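Local coordinates for hypothetical protein Atu0636 (Agrobacterium tumefaciens, PDB 2OZV) that is a predicted O-methyltransferase that probably transfers a methyl group from S-adenosylmethionine to a substrate not yet identified, at residues I40-A45 against V63-R68. Residues are numbered along the deposited sequence; the frame is centred on the assembly and turned at random.
Sequences IADLGA and VTLYER
Ile-40 O opens the pairing by accepting a hydrogen bond from Thr-64 N at 2.8 Å, between two parallel neighbours within the Rossmann-like sheet of a predicted methyltransferase. Strands 38-42 and 61-67 are the two arms of a beta-alpha-beta crossover, joined through helix 49-57, and the axes of 40-42 and 63-67 lie 20° from parallel. On the face beneath that helix, Ile-40 CB lies 4.2 Å from Val-63 CG2, and both side chains also pack against the helix. Ala-41 points to the other face, where its methyl meets the edge of the Tyr-66 ring, in the ring plane, with Ala-41 CB 3.9 Å from Tyr-66 CE2. Asp-42 ties the strands twice through its backbone: its N donates to Thr-64 O, and its O receives Tyr-66 N at 2.9 Å with an N-H...O angle of 172°. Its side chain returns to the helix face, crossing that of Leu-65 at a slant; in the conformer given, Leu-65 CD2 sits 3.5 Å from Asp-42 OD2. With CG anti to the backbone N (chi1 -178°), the carboxylate lies where OD2 accepts a hydrogen bond from Gly-51 N, linking the strand end to helix 49-57. Leu-43 runs alongside Tyr-66 in the same direction, and Tyr-66 OH hydrogen-bonds to Gly-110 O. Beyond the paired strands, one water lies in hydrogen-bonding reach of both Leu-43 O and Tyr-66 O, though it cannot donate to every acceptor around it. Gly-44 belongs to a glycine-rich GxGxxA-like sequence, consistent with the cofactor-binding loop that follows the first strand in related methyltransferases. Just before it, Leu-43 CD2 reaches the Tyr-66 ring obliquely, 3.9 Å from Tyr-66 CD2.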
# COMPACT_ATOMS: atom_id res chain seq x y z
N ILE B 40 -4.27 24.46 -12.20
CA ILE B 40 -4.42 23.46 -11.13
C ILE B 40 -5.80 23.58 -10.52
O ILE B 40 -6.22 24.67 -10.16
CB ILE B 40 -3.35 23.68 -10.04
CG1 ILE B 40 -1.94 23.50 -10.63
CG2 ILE B 40 -3.61 22.68 -8.86
CD1 ILE B 40 -0.95 24.34 -9.96
N ALA B 41 -6.51 22.45 -10.39
CA ALA B 41 -7.79 22.42 -9.67
C ALA B 41 -7.59 21.78 -8.31
O ALA B 41 -6.96 20.72 -8.22
CB ALA B 41 -8.85 21.63 -10.46
N ASP B 42 -8.13 22.43 -7.27
CA ASP B 42 -8.13 21.88 -5.91
C ASP B 42 -9.58 21.52 -5.63
O ASP B 42 -10.44 22.41 -5.52
CB ASP B 42 -7.59 22.96 -4.94
CG ASP B 42 -7.49 22.50 -3.47
OD1 ASP B 42 -8.04 21.44 -3.12
OD2 ASP B 42 -6.91 23.29 -2.68
N LEU B 43 -9.87 20.22 -5.58
CA LEU B 43 -11.26 19.74 -5.45
C LEU B 43 -11.72 19.81 -4.02
O LEU B 43 -12.89 19.62 -3.69
CB LEU B 43 -11.44 18.33 -6.02
CG LEU B 43 -11.22 18.12 -7.51
CD1 LEU B 43 -11.72 16.74 -7.90
CD2 LEU B 43 -11.88 19.20 -8.37
N GLY B 44 -10.71 20.06 -3.18
CA GLY B 44 -10.84 20.78 -1.93
C GLY B 44 -11.71 20.24 -0.85
O GLY B 44 -12.91 20.50 -0.80
N ALA B 45 -11.12 19.45 0.04
CA ALA B 45 -11.73 19.29 1.33
C ALA B 45 -10.85 20.17 2.19
O ALA B 45 -9.70 19.84 2.50
CB ALA B 45 -11.71 17.85 1.77
N VAL B 63 -4.56 28.78 -10.10
CA VAL B 63 -5.28 27.82 -9.25
C VAL B 63 -6.77 28.08 -9.19
O VAL B 63 -7.18 29.23 -9.03
CB VAL B 63 -4.67 27.75 -7.82
CG1 VAL B 63 -5.47 26.80 -6.89
CG2 VAL B 63 -3.19 27.34 -7.91
N THR B 64 -7.57 27.00 -9.31
CA THR B 64 -9.01 27.10 -9.12
C THR B 64 -9.37 26.25 -7.92
O THR B 64 -9.10 25.04 -7.92
CB THR B 64 -9.79 26.63 -10.37
OG1 THR B 64 -9.36 27.40 -11.49
CG2 THR B 64 -11.31 26.86 -10.22
N LEU B 65 -9.99 26.88 -6.93
CA LEU B 65 -10.44 26.17 -5.73
C LEU B 65 -11.93 25.89 -5.87
O LEU B 65 -12.73 26.81 -6.08
CB LEU B 65 -10.17 26.97 -4.43
CG LEU B 65 -8.79 27.53 -4.04
CD1 LEU B 65 -8.86 28.37 -2.75
CD2 LEU B 65 -7.71 26.42 -3.90
N TYR B 66 -12.31 24.62 -5.73
CA TYR B 66 -13.73 24.25 -5.77
C TYR B 66 -14.28 23.94 -4.40
O TYR B 66 -13.71 23.12 -3.66
CB TYR B 66 -13.97 23.05 -6.70
CG TYR B 66 -13.73 23.38 -8.16
CD1 TYR B 66 -14.74 23.97 -8.93
CD2 TYR B 66 -12.50 23.07 -8.77
CE1 TYR B 66 -14.53 24.26 -10.29
CE2 TYR B 66 -12.29 23.37 -10.15
CZ TYR B 66 -13.31 23.95 -10.89
OH TYR B 66 -13.14 24.25 -12.22
N GLU B 67 -15.41 24.55 -4.07
CA GLU B 67 -16.12 24.33 -2.81
C GLU B 67 -17.57 23.96 -3.12
O GLU B 67 -18.19 24.59 -3.98
CB GLU B 67 -16.11 25.61 -1.95
CG GLU B 67 -14.72 26.17 -1.62
CD GLU B 67 -13.96 25.31 -0.61
OE1 GLU B 67 -14.45 24.24 -0.20
OE2 GLU B 67 -12.84 25.70 -0.24
N ARG B 68 -18.13 22.99 -2.41
CA ARG B 68 -19.54 22.66 -2.66
C ARG B 68 -20.48 23.76 -2.15
O ARG B 68 -21.41 24.20 -2.85
CB ARG B 68 -19.93 21.31 -2.03
CG ARG B 68 -21.15 20.58 -2.71
CD ARG B 68 -22.18 21.47 -3.40
NE ARG B 68 -23.44 20.74 -3.58
CZ ARG B 68 -24.58 21.26 -4.04
NH1 ARG B 68 -25.65 20.48 -4.15
NH2 ARG B 68 -24.65 22.54 -4.40
O HOH W 1 -15.26 20.46 -3.12
O HOH W 2 -14.40 21.66 1.54